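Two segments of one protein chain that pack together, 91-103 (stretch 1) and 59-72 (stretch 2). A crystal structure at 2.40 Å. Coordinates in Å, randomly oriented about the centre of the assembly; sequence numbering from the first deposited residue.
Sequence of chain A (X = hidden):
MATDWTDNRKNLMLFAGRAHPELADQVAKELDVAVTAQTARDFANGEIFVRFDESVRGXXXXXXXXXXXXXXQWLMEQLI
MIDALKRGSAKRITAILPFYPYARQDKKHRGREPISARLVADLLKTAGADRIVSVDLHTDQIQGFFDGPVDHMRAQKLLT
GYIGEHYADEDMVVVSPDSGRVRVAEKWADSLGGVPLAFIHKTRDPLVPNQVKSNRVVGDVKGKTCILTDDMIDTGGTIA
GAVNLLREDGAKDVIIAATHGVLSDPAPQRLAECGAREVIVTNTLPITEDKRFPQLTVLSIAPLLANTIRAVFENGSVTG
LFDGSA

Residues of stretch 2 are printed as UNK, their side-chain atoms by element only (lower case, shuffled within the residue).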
# COMPACT_ATOMS: atom_id res chain seq x y z
N LYS A 91 44.88 -12.12 -47.69
CA LYS A 91 45.35 -13.07 -48.69
C LYS A 91 45.70 -14.42 -48.05
O LYS A 91 45.24 -15.45 -48.50
CB LYS A 91 46.55 -12.46 -49.43
CG LYS A 91 46.97 -13.21 -50.66
CD LYS A 91 48.01 -12.43 -51.42
CE LYS A 91 47.45 -11.44 -52.42
NZ LYS A 91 48.50 -10.41 -52.60
N ARG A 92 46.46 -14.39 -46.96
CA ARG A 92 46.91 -15.58 -46.24
C ARG A 92 46.78 -15.31 -44.74
O ARG A 92 47.16 -14.23 -44.28
CB ARG A 92 48.38 -15.79 -46.55
CG ARG A 92 48.66 -16.60 -47.78
CD ARG A 92 50.12 -16.43 -48.25
NE ARG A 92 50.13 -16.39 -49.72
CZ ARG A 92 50.49 -15.37 -50.51
NH1 ARG A 92 50.97 -14.23 -50.03
NH2 ARG A 92 50.40 -15.52 -51.84
N ILE A 93 46.28 -16.28 -43.98
CA ILE A 93 46.11 -16.15 -42.53
C ILE A 93 46.85 -17.27 -41.80
O ILE A 93 46.55 -18.44 -41.98
CB ILE A 93 44.63 -16.20 -42.14
CG1 ILE A 93 43.89 -15.13 -42.90
CG2 ILE A 93 44.46 -15.95 -40.63
CD1 ILE A 93 42.40 -15.28 -42.83
N THR A 94 47.81 -16.91 -40.97
CA THR A 94 48.49 -17.86 -40.13
C THR A 94 48.10 -17.62 -38.66
O THR A 94 48.24 -16.53 -38.18
CB THR A 94 50.01 -17.72 -40.28
OG1 THR A 94 50.39 -17.88 -41.66
CG2 THR A 94 50.72 -18.74 -39.44
N ALA A 95 47.61 -18.63 -37.97
CA ALA A 95 47.32 -18.55 -36.56
C ALA A 95 48.55 -19.00 -35.77
O ALA A 95 49.15 -20.04 -36.04
CB ALA A 95 46.16 -19.44 -36.20
N ILE A 96 48.95 -18.20 -34.80
CA ILE A 96 50.07 -18.54 -33.95
C ILE A 96 49.51 -18.81 -32.55
O ILE A 96 48.92 -17.94 -31.94
CB ILE A 96 51.05 -17.38 -33.91
CG1 ILE A 96 51.69 -17.23 -35.28
CG2 ILE A 96 52.13 -17.65 -32.89
CD1 ILE A 96 52.36 -15.90 -35.42
N LEU A 97 49.71 -20.02 -32.08
CA LEU A 97 49.23 -20.40 -30.75
C LEU A 97 50.40 -20.94 -29.96
O LEU A 97 50.65 -22.11 -30.01
CB LEU A 97 48.17 -21.47 -30.88
CG LEU A 97 46.90 -20.99 -31.59
CD1 LEU A 97 47.01 -21.26 -33.06
CD2 LEU A 97 45.67 -21.73 -31.08
N PRO A 98 51.15 -20.07 -29.25
CA PRO A 98 52.39 -20.53 -28.64
C PRO A 98 52.15 -21.69 -27.69
O PRO A 98 52.93 -22.62 -27.67
CB PRO A 98 52.89 -19.29 -27.90
CG PRO A 98 52.30 -18.14 -28.63
CD PRO A 98 50.95 -18.61 -29.08
N PHE A 99 51.08 -21.64 -26.92
CA PHE A 99 50.61 -22.79 -26.15
C PHE A 99 49.29 -23.26 -26.78
O PHE A 99 48.30 -22.52 -26.82
CB PHE A 99 50.42 -22.35 -24.71
CG PHE A 99 49.74 -23.36 -23.81
CD1 PHE A 99 50.49 -24.32 -23.17
CD2 PHE A 99 48.37 -23.29 -23.57
CE1 PHE A 99 49.90 -25.23 -22.31
CE2 PHE A 99 47.77 -24.19 -22.72
CZ PHE A 99 48.53 -25.17 -22.10
N TYR A 100 49.30 -24.47 -27.33
CA TYR A 100 48.15 -24.99 -28.07
C TYR A 100 47.07 -25.44 -27.10
O TYR A 100 47.27 -26.35 -26.31
CB TYR A 100 48.60 -26.13 -28.96
CG TYR A 100 47.60 -26.61 -29.96
CD1 TYR A 100 46.57 -27.48 -29.60
CD2 TYR A 100 47.72 -26.28 -31.30
CE1 TYR A 100 45.68 -27.99 -30.54
CE2 TYR A 100 46.81 -26.77 -32.27
CZ TYR A 100 45.81 -27.64 -31.87
OH TYR A 100 44.92 -28.14 -32.76
N PRO A 101 45.93 -24.78 -27.10
CA PRO A 101 44.87 -25.16 -26.18
C PRO A 101 44.27 -26.53 -26.47
O PRO A 101 44.10 -26.88 -27.64
CB PRO A 101 43.79 -24.07 -26.40
CG PRO A 101 44.11 -23.43 -27.69
CD PRO A 101 45.46 -23.85 -28.14
N TYR A 102 43.94 -27.25 -25.40
CA TYR A 102 43.40 -28.57 -25.40
C TYR A 102 44.37 -29.63 -25.89
O TYR A 102 43.95 -30.74 -26.22
CB TYR A 102 42.07 -28.61 -26.19
CG TYR A 102 41.00 -27.92 -25.48
CD1 TYR A 102 40.32 -28.54 -24.48
CD2 TYR A 102 40.68 -26.59 -25.77
CE1 TYR A 102 39.30 -27.91 -23.80
CE2 TYR A 102 39.68 -25.93 -25.11
CZ TYR A 102 38.98 -26.60 -24.12
OH TYR A 102 38.05 -25.95 -23.37
N ALA A 103 45.65 -29.32 -25.95
CA ALA A 103 46.67 -30.29 -26.44
C ALA A 103 46.71 -31.56 -25.64
O ALA A 103 46.98 -32.61 -26.20
CB ALA A 103 48.04 -29.66 -26.49
N UNK A 59 46.69 -8.57 -47.21
CA UNK A 59 47.82 -8.80 -46.34
C UNK A 59 48.12 -10.29 -46.06
O UNK A 59 47.29 -11.16 -46.22
s UNK A 59 46.43 -8.88 -43.86
c UNK A 59 47.61 -8.07 -45.01
N UNK A 60 49.35 -10.53 -45.67
CA UNK A 60 49.76 -11.79 -45.09
C UNK A 60 49.66 -11.56 -43.58
O UNK A 60 50.44 -10.82 -43.01
c UNK A 60 51.31 -12.48 -46.98
o UNK A 60 50.80 -11.74 -47.87
o UNK A 60 51.93 -13.51 -47.28
c UNK A 60 51.19 -12.12 -45.50
N UNK A 61 48.65 -12.16 -42.96
CA UNK A 61 48.29 -11.86 -41.59
C UNK A 61 48.81 -12.93 -40.68
O UNK A 61 48.74 -14.12 -41.01
c UNK A 61 46.80 -11.76 -41.44
N UNK A 62 49.35 -12.51 -39.54
CA UNK A 62 49.79 -13.40 -38.48
C UNK A 62 49.03 -13.02 -37.21
O UNK A 62 49.13 -11.89 -36.74
c UNK A 62 53.20 -15.50 -40.69
c UNK A 62 52.04 -13.75 -39.50
c UNK A 62 51.29 -13.28 -38.31
c UNK A 62 52.53 -15.04 -39.56
c UNK A 62 53.39 -14.67 -41.78
c UNK A 62 52.20 -12.93 -40.61
c UNK A 62 52.87 -13.40 -41.76
N UNK A 63 48.22 -13.93 -36.71
CA UNK A 63 47.32 -13.62 -35.61
C UNK A 63 47.84 -14.31 -34.39
O UNK A 63 47.73 -15.49 -34.28
c UNK A 63 45.91 -14.13 -35.89
c UNK A 63 45.47 -13.61 -37.23
c UNK A 63 44.97 -13.67 -34.80
N UNK A 64 48.42 -13.54 -33.48
CA UNK A 64 49.11 -14.06 -32.33
C UNK A 64 48.21 -14.02 -31.11
O UNK A 64 47.79 -12.97 -30.69
c UNK A 64 51.62 -14.86 -30.55
c UNK A 64 50.37 -13.24 -32.09
c UNK A 64 52.43 -12.54 -30.92
c UNK A 64 51.19 -13.43 -30.81
N UNK A 65 47.93 -15.17 -30.54
CA UNK A 65 47.18 -15.24 -29.31
C UNK A 65 47.76 -16.33 -28.40
O UNK A 65 47.83 -17.52 -28.77
n UNK A 65 43.18 -13.84 -27.85
c UNK A 65 45.70 -15.54 -29.62
o UNK A 65 45.33 -13.43 -27.45
c UNK A 65 44.79 -15.58 -28.41
c UNK A 65 44.46 -14.18 -27.86
N UNK A 66 48.11 -15.93 -27.19
CA UNK A 66 48.41 -16.88 -26.13
C UNK A 66 47.11 -17.26 -25.38
O UNK A 66 46.11 -16.59 -25.51
o UNK A 66 49.97 -17.21 -24.38
c UNK A 66 49.40 -16.24 -25.20
N UNK A 67 47.10 -18.36 -24.63
CA UNK A 67 45.87 -18.93 -24.08
C UNK A 67 46.01 -19.26 -22.62
O UNK A 67 45.87 -20.42 -22.21
c UNK A 67 45.45 -20.17 -24.87
c UNK A 67 45.19 -19.44 -28.39
n UNK A 67 45.85 -19.80 -27.31
c UNK A 67 43.77 -19.53 -26.72
n UNK A 67 43.92 -19.28 -28.06
c UNK A 67 44.99 -19.86 -26.24
N UNK A 68 46.27 -18.25 -21.79
CA UNK A 68 46.21 -18.46 -20.36
C UNK A 68 44.75 -18.53 -19.86
O UNK A 68 43.82 -18.27 -20.61
c UNK A 68 46.59 -16.86 -22.13
c UNK A 68 46.88 -17.22 -19.82
c UNK A 68 46.49 -16.15 -20.81
N UNK A 69 44.57 -18.81 -18.58
CA UNK A 69 43.26 -18.76 -17.92
C UNK A 69 42.71 -17.33 -17.96
O UNK A 69 43.47 -16.39 -17.75
c UNK A 69 43.39 -19.21 -16.49
N UNK A 70 41.42 -17.12 -18.25
CA UNK A 70 40.45 -18.13 -18.72
C UNK A 70 40.54 -18.42 -20.25
O UNK A 70 40.33 -17.53 -21.09
c UNK A 70 39.36 -16.00 -18.54
c UNK A 70 40.81 -15.78 -18.16
c UNK A 70 39.11 -17.48 -18.41
N UNK A 71 40.79 -19.67 -20.59
CA UNK A 71 41.33 -20.03 -21.93
C UNK A 71 40.34 -19.97 -23.11
O UNK A 71 40.69 -19.58 -24.21
c UNK A 71 42.33 -22.29 -22.95
c UNK A 71 41.96 -21.42 -21.78
c UNK A 71 43.51 -23.17 -22.55
c UNK A 71 41.16 -23.14 -23.35
N UNK A 72 39.09 -20.32 -22.86
CA UNK A 72 38.08 -20.37 -23.90
C UNK A 72 37.71 -19.02 -24.50
O UNK A 72 37.42 -18.92 -25.69
c UNK A 72 37.15 -22.46 -22.88
o UNK A 72 37.59 -23.32 -23.68
n UNK A 72 36.96 -22.71 -21.57
c UNK A 72 36.84 -21.06 -23.35
O HOH W 1 50.11 -15.68 -43.45

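Position 59 carries one carbon and then one sulfur, which makes it Cys 59. Its side chain points away from stretch 1, and the contact is made by the backbone: Lys 91 N donates to Cys 59 O at 3.0 Å, and Arg 92 N donates to the same Cys 59 O at 3.4 Å, a weak bond.

Position 60 has two carbons, the second carrying two oxygens, a short carboxylate: Asp 60. Arg 92 NH1 lies 3.0 Å from Asp 60 OD2, a salt bridge and a hydrogen bond (159° at H), with the oxygen near the guanidinium plane.

Position 61 has a single side-chain carbon, hence Ala 61. Ala 61 N donates to Arg 92 O at 2.9 Å, and Thr 94 N donates to Ala 61 O at 2.9 Å. A water donates to that carbonyl, Ala 61 O, at 3.2 Å and lies 2.9 Å from Thr 94 OG1, hydrogen-bonded to both.

At position 62 one carbon leads to a six-carbon ring with no oxygen: Phe 62. Thr 94 CB approaches Phe 62 CD2 at 3.7 Å, and Ile 96 CD1 lies 4.0 Å from Phe 62 CB, at the ring's edge.

Position 63 has one carbon bearing two more, branched at CB: Val 63. Its CG2 meets Ile 93 CG2 at 4.2 Å. Val 63 N donates to Thr 94 O, and Ile 96 N to Val 63 O, both at 3.0 Å.

Position 64 has four carbons forked at the second: Leu 64. Leu 64 CD1 sits 3.7 Å from Ile 96 CG2 and 3.9 Å from Pro 98 CG.

Position 65 shows three carbons, the third carrying one oxygen and one nitrogen, an amide: Gln 65. The side chain's end leads away; Gln 65 N donates to Ile 96 O at 3.3 Å, nearly linear at 179°.

Position 66, one carbon and one oxygen, is Ser 66; its CA lies 4.3 Å from Pro 98 CD.

Position 67 has one carbon and a five-membered ring of three carbons and two nitrogens: His 67. Pro 101 CG stands 3.9 Å from the centroid of the His 67 ring and 7° off its normal, a CH-pi contact.

Positions 68 and 70 each close three carbons onto the backbone N, while 69 has one carbon: Pro 68, Ala 69 and Pro 70, the last after a cis peptide. None touches stretch 1.

Position 71 has four carbons forked at the second: Leu 71. Its CD2 is 3.6 Å from Tyr 102 CE2, its CD1 4.0 Å from Pro 101 CB.

Position 72 has two carbons, the second with one oxygen and one nitrogen: Asn 72. Tyr 102 OH donates to Asn 72 OD1 at 2.7 Å.

The contact works as a parallel strand pair, its axes 20° apart, continued by loop packing. Alternation places Asp 60, Phe 62 and Leu 64 with Arg 92, Thr 94 and Ile 96 on one face, Ala 61 and Val 63 with Ile 93 and Ala 95 on the other. Beyond the strands, side chains take over, burying 951 Å² in all.

Stretch 2, residues 59-72: CDAFVLQSHPAPLN
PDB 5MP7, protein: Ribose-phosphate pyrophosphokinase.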